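Local coordinates for protein tRNA (uracil(54)-C(5))-methyltransferase (Pyrococcus abyssi, PDB 2JJQ) that catalyses S-adenosyl-L-methionine-dependent methylation of uridine 54 in tRNA at carbon 5, yielding 5-methyluridine, at residues D98-F103 with F412-H417; F103-L108 with V116-S121; V196-K201 with Y263-N268. All blocks are in the same frame, centred on the assembly; numbering follows the deposited sequence.

Interaction 1. Residues D98-F103 with F412-H417; sequences DYQLEF and FPHTPH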
loop_
_atom_site.group_PDB
_atom_site.type_symbol
_atom_site.label_atom_id
_atom_site.label_comp_id
_atom_site.label_asym_id
_atom_site.label_seq_id
_atom_site.Cartn_x
_atom_site.Cartn_y
_atom_site.Cartn_z
ATOM N N ASP A 98 -11.977 -16.006 3.159
ATOM C CA ASP A 98 -11.553 -17.153 2.355
ATOM C C ASP A 98 -11.984 -16.970 0.899
ATOM O O ASP A 98 -11.301 -17.442 -0.030
ATOM C CB ASP A 98 -12.071 -18.470 2.936
ATOM C CG ASP A 98 -13.545 -18.681 2.676
ATOM O OD1 ASP A 98 -14.320 -17.751 2.894
ATOM O OD2 ASP A 98 -13.969 -19.788 2.251
ATOM N N TYR A 99 -13.116 -16.313 0.690
ATOM C CA TYR A 99 -13.550 -16.093 -0.691
ATOM C C TYR A 99 -12.692 -15.012 -1.335
ATOM O O TYR A 99 -12.381 -15.094 -2.526
ATOM C CB TYR A 99 -15.043 -15.774 -0.857
ATOM C CG TYR A 99 -15.347 -15.693 -2.336
ATOM C CD1 TYR A 99 -15.267 -16.830 -3.132
ATOM C CD2 TYR A 99 -15.557 -14.484 -2.958
ATOM C CE1 TYR A 99 -15.438 -16.764 -4.482
ATOM C CE2 TYR A 99 -15.749 -14.420 -4.363
ATOM C CZ TYR A 99 -15.670 -15.563 -5.093
ATOM O OH TYR A 99 -15.847 -15.590 -6.483
ATOM N N GLN A 100 -12.363 -13.963 -0.581
ATOM C CA GLN A 100 -11.410 -12.981 -1.155
ATOM C C GLN A 100 -10.193 -13.731 -1.697
ATOM O O GLN A 100 -9.721 -13.398 -2.767
ATOM C CB GLN A 100 -10.972 -11.977 -0.076
ATOM C CG GLN A 100 -12.105 -11.033 0.317
ATOM C CD GLN A 100 -11.619 -10.013 1.313
ATOM O OE1 GLN A 100 -10.460 -9.597 1.248
ATOM N NE2 GLN A 100 -12.463 -9.657 2.275
ATOM N N LEU A 101 -9.639 -14.685 -0.944
ATOM C CA LEU A 101 -8.424 -15.368 -1.400
ATOM C C LEU A 101 -8.683 -16.240 -2.638
ATOM O O LEU A 101 -7.849 -16.344 -3.530
ATOM C CB LEU A 101 -7.851 -16.245 -0.261
ATOM C CG LEU A 101 -7.413 -15.457 0.953
ATOM C CD1 LEU A 101 -6.990 -16.542 2.088
ATOM C CD2 LEU A 101 -6.287 -14.493 0.625
ATOM N N GLU A 102 -9.869 -16.846 -2.697
ATOM C CA GLU A 102 -10.255 -17.657 -3.846
ATOM C C GLU A 102 -10.359 -16.757 -5.097
ATOM O O GLU A 102 -9.894 -17.126 -6.168
ATOM C CB GLU A 102 -11.599 -18.344 -3.545
ATOM C CG GLU A 102 -12.143 -19.127 -4.717
ATOM C CD GLU A 102 -13.484 -19.810 -4.411
ATOM O OE1 GLU A 102 -13.648 -20.387 -3.310
ATOM O OE2 GLU A 102 -14.369 -19.796 -5.298
ATOM N N PHE A 103 -10.948 -15.576 -4.947
ATOM C CA PHE A 103 -11.056 -14.626 -6.039
ATOM C C PHE A 103 -9.653 -14.260 -6.556
ATOM O O PHE A 103 -9.433 -14.163 -7.773
ATOM C CB PHE A 103 -11.787 -13.357 -5.549
ATOM C CG PHE A 103 -11.546 -12.129 -6.426
ATOM C CD1 PHE A 103 -12.274 -11.958 -7.575
ATOM C CD2 PHE A 103 -10.594 -11.159 -6.083
ATOM C CE1 PHE A 103 -12.090 -10.842 -8.378
ATOM C CE2 PHE A 103 -10.376 -10.045 -6.867
ATOM C CZ PHE A 103 -11.112 -9.895 -8.075
ATOM N N PHE A 412 -3.014 -6.877 0.633
ATOM C CA PHE A 412 -4.094 -5.875 0.565
ATOM C C PHE A 412 -5.485 -6.505 0.793
ATOM O O PHE A 412 -6.354 -6.458 -0.102
ATOM C CB PHE A 412 -4.079 -5.187 -0.792
ATOM C CG PHE A 412 -2.731 -4.687 -1.178
ATOM C CD1 PHE A 412 -2.222 -3.547 -0.621
ATOM C CD2 PHE A 412 -1.984 -5.388 -2.088
ATOM C CE1 PHE A 412 -0.931 -3.062 -0.980
ATOM C CE2 PHE A 412 -0.701 -4.931 -2.453
ATOM C CZ PHE A 412 -0.188 -3.770 -1.901
ATOM N N PRO A 413 -5.706 -7.030 1.982
ATOM C CA PRO A 413 -7.032 -7.594 2.291
ATOM C C PRO A 413 -8.179 -6.607 1.986
ATOM O O PRO A 413 -8.032 -5.384 2.172
ATOM C CB PRO A 413 -6.969 -7.812 3.803
ATOM C CG PRO A 413 -5.471 -7.956 4.127
ATOM C CD PRO A 413 -4.757 -7.095 3.126
ATOM N N HIS A 414 -9.343 -7.145 1.564
ATOM C CA HIS A 414 -10.542 -6.346 1.308
ATOM C C HIS A 414 -10.459 -5.484 0.057
ATOM O O HIS A 414 -11.345 -4.659 -0.172
ATOM C CB HIS A 414 -10.978 -5.480 2.504
ATOM C CG HIS A 414 -10.936 -6.207 3.806
ATOM N ND1 HIS A 414 -11.648 -7.368 4.027
ATOM C CD2 HIS A 414 -10.255 -5.958 4.958
ATOM C CE1 HIS A 414 -11.436 -7.799 5.261
ATOM N NE2 HIS A 414 -10.581 -6.966 5.851
ATOM N N THR A 415 -9.403 -5.662 -0.730
ATOM C CA THR A 415 -9.276 -5.020 -2.034
ATOM C C THR A 415 -8.996 -6.135 -3.042
ATOM O O THR A 415 -8.582 -7.249 -2.656
ATOM C CB THR A 415 -8.087 -4.034 -2.071
ATOM O OG1 THR A 415 -6.881 -4.790 -2.254
ATOM C CG2 THR A 415 -7.979 -3.234 -0.760
ATOM N N PRO A 416 -9.161 -5.842 -4.356
ATOM C CA PRO A 416 -8.816 -6.853 -5.356
ATOM C C PRO A 416 -7.317 -7.061 -5.602
ATOM O O PRO A 416 -6.943 -7.889 -6.425
ATOM C CB PRO A 416 -9.474 -6.329 -6.651
ATOM C CG PRO A 416 -10.123 -5.065 -6.321
ATOM C CD PRO A 416 -9.712 -4.611 -4.952
ATOM N N HIS A 417 -6.466 -6.315 -4.894
ATOM C CA HIS A 417 -5.049 -6.279 -5.215
ATOM C C HIS A 417 -4.254 -7.344 -4.511
ATOM O O HIS A 417 -4.575 -7.765 -3.393
ATOM C CB HIS A 417 -4.463 -4.914 -4.850
ATOM C CG HIS A 417 -5.240 -3.774 -5.411
ATOM N ND1 HIS A 417 -5.504 -3.652 -6.756
ATOM C CD2 HIS A 417 -5.861 -2.735 -4.808
ATOM C CE1 HIS A 417 -6.222 -2.564 -6.961
ATOM N NE2 HIS A 417 -6.437 -1.982 -5.799
#
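Gln100 reaches from helix 97-112 to the loop at His414 and grips it with both ends of its amide. Its CB points at the loop, and CG lies anti to the carbonyl carbon (chi1 -70°); beyond CG the chain is extended, bringing CD to 3.7 Å from His414 N. At the tip the two amide atoms divide the work. OE1 accepts from His414 N at 2.7 Å, a somewhat bent bond whose donor is tilted from the carbonyl plane. NE2 donates to His414 ND1 at 3.0 Å, straighter at 164° and close to the amide's own plane. Amide and imidazole planes are turned 63° apart, so the two groups do not stack.

Internal bonds hold the loop in shape. Phe412 to Thr415 form a type II turn, with Pro413 suited to its second position and His414 at positive phi in its third. Thr415 OG1 donates to Phe412 O at 2.8 Å; by accepting from His417 N at 3.1 Å it also forms an ST turn. One helical turn beyond Gln100, the edge of the Phe103 ring meets Pro416, with CE2 3.8 Å from CB.

Leu95 O takes a second bond from Gln100 NE2, while His414 NE2 is hydrogen-bonded to Ile124 O. With ND1 accepting, this pattern is consistent with a neutral imidazole protonated on NE2. The histidine side chain lies about 4 Å from that of Cys90, a cluster ligand by similarity, so the bonds fix a ring beside the probable iron-sulfur site.

Interaction 2. Residues F103-L108 with V116-S121; sequences FKRKKL and VEVVPS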
loop_
_atom_site.group_PDB
_atom_site.type_symbol
_atom_site.label_atom_id
_atom_site.label_comp_id
_atom_site.label_asym_id
_atom_site.label_seq_id
_atom_site.Cartn_x
_atom_site.Cartn_y
_atom_site.Cartn_z
ATOM N N PHE A 103 -10.948 -15.576 -4.947
ATOM C CA PHE A 103 -11.056 -14.626 -6.039
ATOM C C PHE A 103 -9.653 -14.260 -6.556
ATOM O O PHE A 103 -9.433 -14.163 -7.773
ATOM C CB PHE A 103 -11.787 -13.357 -5.549
ATOM C CG PHE A 103 -11.546 -12.129 -6.426
ATOM C CD1 PHE A 103 -12.274 -11.958 -7.575
ATOM C CD2 PHE A 103 -10.594 -11.159 -6.083
ATOM C CE1 PHE A 103 -12.090 -10.842 -8.378
ATOM C CE2 PHE A 103 -10.376 -10.045 -6.867
ATOM C CZ PHE A 103 -11.112 -9.895 -8.075
ATOM N N LYS A 104 -8.710 -14.053 -5.643
ATOM C CA LYS A 104 -7.344 -13.669 -6.006
ATOM C C LYS A 104 -6.623 -14.820 -6.700
ATOM O O LYS A 104 -5.918 -14.593 -7.674
ATOM C CB LYS A 104 -6.570 -13.156 -4.773
ATOM C CG LYS A 104 -7.075 -11.740 -4.467
ATOM C CD LYS A 104 -6.607 -11.187 -3.144
ATOM C CE LYS A 104 -7.062 -9.722 -3.030
ATOM N NZ LYS A 104 -6.609 -8.976 -1.778
ATOM N N ARG A 105 -6.822 -16.045 -6.223
ATOM C CA ARG A 105 -6.250 -17.218 -6.912
ATOM C C ARG A 105 -6.730 -17.312 -8.343
ATOM O O ARG A 105 -5.940 -17.473 -9.264
ATOM C CB ARG A 105 -6.534 -18.510 -6.153
ATOM C CG ARG A 105 -5.725 -18.546 -4.905
ATOM C CD ARG A 105 -5.724 -19.947 -4.382
ATOM N NE ARG A 105 -7.071 -20.309 -3.998
ATOM C CZ ARG A 105 -7.524 -20.221 -2.752
ATOM N NH1 ARG A 105 -6.722 -19.781 -1.786
ATOM N NH2 ARG A 105 -8.772 -20.576 -2.479
ATOM N N LYS A 106 -8.025 -17.185 -8.521
ATOM C CA LYS A 106 -8.631 -17.293 -9.845
ATOM C C LYS A 106 -8.151 -16.173 -10.786
ATOM O O LYS A 106 -7.783 -16.414 -11.951
ATOM C CB LYS A 106 -10.147 -17.263 -9.692
ATOM C CG LYS A 106 -10.738 -18.593 -9.168
ATOM C CD LYS A 106 -12.252 -18.403 -8.941
ATOM C CE LYS A 106 -12.972 -19.628 -8.312
ATOM N NZ LYS A 106 -12.558 -20.965 -8.896
ATOM N N LYS A 107 -8.141 -14.941 -10.270
ATOM C CA LYS A 107 -7.623 -13.793 -11.027
ATOM C C LYS A 107 -6.189 -13.966 -11.508
ATOM O O LYS A 107 -5.884 -13.736 -12.694
ATOM C CB LYS A 107 -7.751 -12.535 -10.171
ATOM C CG LYS A 107 -7.235 -11.298 -10.882
ATOM C CD LYS A 107 -7.507 -10.116 -9.945
ATOM C CE LYS A 107 -6.760 -8.893 -10.356
ATOM N NZ LYS A 107 -7.051 -7.745 -9.387
ATOM N N LEU A 108 -5.298 -14.424 -10.608
ATOM C CA LEU A 108 -3.889 -14.646 -10.971
ATOM C C LEU A 108 -3.756 -15.744 -12.013
ATOM O O LEU A 108 -2.939 -15.625 -12.943
ATOM C CB LEU A 108 -3.025 -15.021 -9.738
ATOM C CG LEU A 108 -2.817 -13.794 -8.817
ATOM C CD1 LEU A 108 -2.184 -14.261 -7.504
ATOM C CD2 LEU A 108 -1.959 -12.723 -9.546
ATOM N N VAL A 116 -1.335 -20.042 -8.871
ATOM C CA VAL A 116 -0.409 -19.345 -7.969
ATOM C C VAL A 116 -0.975 -19.376 -6.554
ATOM O O VAL A 116 -2.131 -19.078 -6.348
ATOM C CB VAL A 116 -0.183 -17.900 -8.442
ATOM C CG1 VAL A 116 0.743 -17.206 -7.432
ATOM C CG2 VAL A 116 0.461 -17.926 -9.891
ATOM N N GLU A 117 -0.184 -19.832 -5.591
ATOM C CA GLU A 117 -0.636 -19.835 -4.209
ATOM C C GLU A 117 -0.780 -18.381 -3.740
ATOM O O GLU A 117 0.038 -17.492 -4.110
ATOM C CB GLU A 117 0.366 -20.586 -3.329
ATOM C CG GLU A 117 0.133 -20.393 -1.824
ATOM C CD GLU A 117 1.259 -20.973 -0.946
ATOM O OE1 GLU A 117 2.273 -21.496 -1.482
ATOM O OE2 GLU A 117 1.111 -20.900 0.313
ATOM N N VAL A 118 -1.806 -18.110 -2.947
ATOM C CA VAL A 118 -1.998 -16.796 -2.322
ATOM C C VAL A 118 -1.870 -16.925 -0.788
ATOM O O VAL A 118 -2.719 -17.581 -0.130
ATOM C CB VAL A 118 -3.351 -16.153 -2.688
ATOM C CG1 VAL A 118 -3.430 -14.745 -2.098
ATOM C CG2 VAL A 118 -3.523 -16.054 -4.226
ATOM N N VAL A 119 -0.853 -16.302 -0.221
ATOM C CA VAL A 119 -0.652 -16.386 1.240
ATOM C C VAL A 119 -1.555 -15.388 1.948
ATOM O O VAL A 119 -1.506 -14.190 1.611
ATOM C CB VAL A 119 0.831 -16.100 1.581
ATOM C CG1 VAL A 119 1.122 -16.153 3.112
ATOM C CG2 VAL A 119 1.756 -17.018 0.741
ATOM N N PRO A 120 -2.391 -15.874 2.891
ATOM C CA PRO A 120 -3.310 -15.002 3.641
ATOM C C PRO A 120 -2.542 -14.009 4.454
ATOM O O PRO A 120 -1.416 -14.292 4.911
ATOM C CB PRO A 120 -4.074 -15.976 4.584
ATOM C CG PRO A 120 -3.775 -17.358 4.092
ATOM C CD PRO A 120 -2.455 -17.274 3.360
ATOM N N SER A 121 -3.087 -12.797 4.565
ATOM C CA SER A 121 -2.564 -11.842 5.542
ATOM C C SER A 121 -2.750 -12.426 6.970
ATOM O O SER A 121 -3.823 -13.022 7.255
ATOM C CB SER A 121 -3.271 -10.510 5.391
ATOM O OG SER A 121 -2.729 -9.577 6.315
HETATM O O HOH W 1 -3.996 -19.281 -8.692
HETATM O O HOH W 2 -3.467 -20.451 -2.366
#
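Helix 103-108 passes over strand 117-119 at 141° between their chain directions, axes 8.2 Å apart at closest, with the CA atoms of Arg105 and Val118 the nearest pair. Val118 turns its side chain at the helix: CG2, anti to the carbonyl carbon, presses against Arg105 CG at 3.4 Å and lies 4.0 Å from Leu108 CD1. A branched, compact valine suits this place, because one methyl can fill the angle between two residues of the same helical face. The same Leu108 CD1 meets Val116 CG1 at 4.2 Å, the two side chains crossing at about a right angle. Leu108 thus rests on two alternate residues of the second segment.

Arg105 contributes its aliphatic part, while its chain bends at chi3 (-65°) and carries the guanidinium onward. Lys104 also starts toward the strand, its CB 4.2 Å from Val118 CG2, but its amine runs on past the strand to a salt bridge with Asp410.

Water serves the backbone along this side. One molecule accepts from Val116 N at 2.8 Å and lies by Arg105 O; another accepts from Val118 N, with only a weak bond from Arg105 NH1. Glu117 and Val119 instead bond through their backbones to strand 403-409. That alternation marks an edge strand: 117-119 runs parallel to 403-409 and extends the seven-stranded sheet characteristic of class I methyltransferases by one strand at its edge, with helix 97-112 packed against that strand.

Interaction 3. Residues V196-K201 with Y263-N268; sequences VLREGK and YLIHPN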
loop_
_atom_site.group_PDB
_atom_site.type_symbol
_atom_site.label_atom_id
_atom_site.label_comp_id
_atom_site.label_asym_id
_atom_site.label_seq_id
_atom_site.Cartn_x
_atom_site.Cartn_y
_atom_site.Cartn_z
ATOM N N VAL A 196 -2.967 12.284 9.401
ATOM C CA VAL A 196 -2.431 11.002 8.895
ATOM C C VAL A 196 -1.879 10.245 10.084
ATOM O O VAL A 196 -1.088 10.807 10.869
ATOM C CB VAL A 196 -1.295 11.229 7.871
ATOM C CG1 VAL A 196 -0.656 9.829 7.465
ATOM C CG2 VAL A 196 -1.763 12.030 6.643
ATOM N N LEU A 197 -2.308 9.008 10.281
ATOM C CA LEU A 197 -1.893 8.262 11.452
ATOM C C LEU A 197 -0.997 7.129 10.971
ATOM O O LEU A 197 -1.320 6.460 9.994
ATOM C CB LEU A 197 -3.129 7.674 12.141
ATOM C CG LEU A 197 -3.921 8.586 13.063
ATOM C CD1 LEU A 197 -5.273 7.899 13.424
ATOM C CD2 LEU A 197 -3.068 8.769 14.349
ATOM N N ARG A 198 0.139 6.927 11.629
ATOM C CA ARG A 198 0.984 5.787 11.314
ATOM C C ARG A 198 1.324 5.049 12.576
ATOM O O ARG A 198 1.393 5.665 13.671
ATOM C CB ARG A 198 2.256 6.257 10.591
ATOM C CG ARG A 198 1.909 7.040 9.327
ATOM C CD ARG A 198 3.104 7.411 8.483
ATOM N NE ARG A 198 3.556 6.213 7.768
ATOM C CZ ARG A 198 4.343 6.221 6.698
ATOM N NH1 ARG A 198 4.795 7.373 6.205
ATOM N NH2 ARG A 198 4.692 5.061 6.156
ATOM N N GLU A 199 1.535 3.733 12.480
ATOM C CA GLU A 199 2.011 3.045 13.658
ATOM C C GLU A 199 2.861 1.837 13.343
ATOM O O GLU A 199 2.714 1.231 12.272
ATOM C CB GLU A 199 0.875 2.663 14.627
ATOM C CG GLU A 199 0.116 1.480 14.306
ATOM C CD GLU A 199 -0.996 1.194 15.352
ATOM O OE1 GLU A 199 -0.976 1.758 16.483
ATOM O OE2 GLU A 199 -1.899 0.408 15.013
ATOM N N GLY A 200 3.747 1.511 14.261
ATOM C CA GLY A 200 4.587 0.312 14.100
ATOM C C GLY A 200 3.837 -0.793 14.789
ATOM O O GLY A 200 3.622 -0.751 16.034
ATOM N N LYS A 201 3.400 -1.774 14.024
ATOM C CA LYS A 201 2.617 -2.892 14.655
ATOM C C LYS A 201 3.478 -3.692 15.639
ATOM O O LYS A 201 2.951 -4.208 16.655
ATOM C CB LYS A 201 2.038 -3.825 13.585
ATOM C CG LYS A 201 1.131 -3.105 12.583
ATOM C CD LYS A 201 -0.063 -2.419 13.279
ATOM C CE LYS A 201 -0.873 -1.654 12.282
ATOM N NZ LYS A 201 -2.167 -1.246 12.837
ATOM N N TYR A 263 13.013 -0.183 10.804
ATOM C CA TYR A 263 12.837 0.720 9.690
ATOM C C TYR A 263 12.234 2.003 10.232
ATOM O O TYR A 263 11.182 1.956 10.889
ATOM C CB TYR A 263 11.886 0.160 8.648
ATOM C CG TYR A 263 12.343 -1.140 8.022
ATOM C CD1 TYR A 263 13.172 -1.122 6.918
ATOM C CD2 TYR A 263 11.969 -2.378 8.559
ATOM C CE1 TYR A 263 13.609 -2.306 6.329
ATOM C CE2 TYR A 263 12.402 -3.611 7.958
ATOM C CZ TYR A 263 13.207 -3.532 6.829
ATOM O OH TYR A 263 13.644 -4.667 6.188
ATOM N N LEU A 264 12.874 3.121 9.914
ATOM C CA LEU A 264 12.413 4.430 10.360
ATOM C C LEU A 264 11.240 4.851 9.530
ATOM O O LEU A 264 11.258 4.672 8.300
ATOM C CB LEU A 264 13.536 5.474 10.167
ATOM C CG LEU A 264 14.718 5.103 11.095
ATOM C CD1 LEU A 264 15.979 5.935 10.646
ATOM C CD2 LEU A 264 14.415 5.313 12.581
ATOM N N ILE A 265 10.230 5.413 10.181
ATOM C CA ILE A 265 9.040 5.878 9.508
ATOM C C ILE A 265 9.029 7.404 9.677
ATOM O O ILE A 265 9.114 7.895 10.798
ATOM C CB ILE A 265 7.727 5.286 10.165
ATOM C CG1 ILE A 265 7.635 3.750 10.043
ATOM C CG2 ILE A 265 6.502 5.883 9.484
ATOM C CD1 ILE A 265 8.006 3.299 8.715
ATOM N N HIS A 266 8.867 8.115 8.568
ATOM C CA HIS A 266 8.756 9.556 8.509
ATOM C C HIS A 266 7.406 9.901 7.843
ATOM O O HIS A 266 6.896 9.140 7.044
ATOM C CB HIS A 266 9.943 10.054 7.669
ATOM C CG HIS A 266 10.011 11.544 7.504
ATOM N ND1 HIS A 266 9.302 12.213 6.535
ATOM C CD2 HIS A 266 10.698 12.486 8.185
ATOM C CE1 HIS A 266 9.545 13.508 6.619
ATOM N NE2 HIS A 266 10.400 13.699 7.609
ATOM N N PRO A 267 6.829 11.064 8.149
ATOM C CA PRO A 267 5.523 11.331 7.576
ATOM C C PRO A 267 5.533 11.238 6.091
ATOM O O PRO A 267 4.522 10.815 5.534
ATOM C CB PRO A 267 5.247 12.780 7.944
ATOM C CG PRO A 267 6.031 13.009 9.121
ATOM C CD PRO A 267 7.271 12.145 9.044
ATOM N N ASN A 268 6.667 11.576 5.457
ATOM C CA ASN A 268 6.758 11.679 4.009
ATOM C C ASN A 268 7.445 10.498 3.285
ATOM O O ASN A 268 7.781 10.622 2.121
ATOM C CB ASN A 268 7.399 13.017 3.609
ATOM C CG ASN A 268 6.491 14.184 3.912
ATOM O OD1 ASN A 268 5.332 13.982 4.235
ATOM N ND2 ASN A 268 7.009 15.383 3.857
#
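Van der Waals packing joins Arg198 to Ile265. The Ile265 methyl CG2 sits over one face of the guanidinium, toward its rim, 3.4 Å from Arg198 NE. Arginine suits the place because its flat group offers a broad face to a methyl while its N-H bonds remain directed outward in the plane. A bend at chi3 (76°) turns the group from the line of the chain.

The polar approaches involve backbone carbonyls. Arg198 NH1 comes to 2.9 Å from His266 O, but the angle is too poor for a hydrogen bond, and the approach is oblique to the guanidinium. Pro267 O lies at the edge near the plane, 3.5 Å from NH1. The bond proper from NH1 goes to Ser269 O, just past the second segment, so the cation lies among carbonyls, whose partial charges would be expected to stabilise it.

Each segment is also braced internally. Lys201 NZ forms a salt bridge with Glu199 OE2 at 2.7 Å, approaching the anti lone pair of that oxygen. Asn268 N donates to His266 ND1 at 2.9 Å, tying the imidazole to the backbone two residues on.

Strand 192-199 lies between strands 130-136 and 206-212 of the five-stranded sheet, and Pro267 also packs on Met207 and Asn209. Beyond, Leu264 lies against helix 322-335, while Phe271 touches both Arg198 and Ile265, so the contact joins the five-stranded sheet to the end of the hairpin 254-265 and the residues just after it.

How the interactions relate
From the N terminus, helix 97-112 supplies the first halves of both interaction 1 and interaction 2, which share Phe103. Interaction 2 closes first, a short loop between the helix and the strand that follows it. Interaction 3 comes next in series, linking the five-stranded sheet to the hairpin 254-265, which precedes the core strands of the catalytic sheet from 293-297 on. Interaction 1 closes last, when the loop 412-417 returns to the helix, and encloses both others; no loops cross. Interactions 1 and 2 touch, with a probable hydrogen bond from Lys107 to Pro416 O. Interaction 3 stands apart across the chain's centre, about 25 and 28 Å from them between centres.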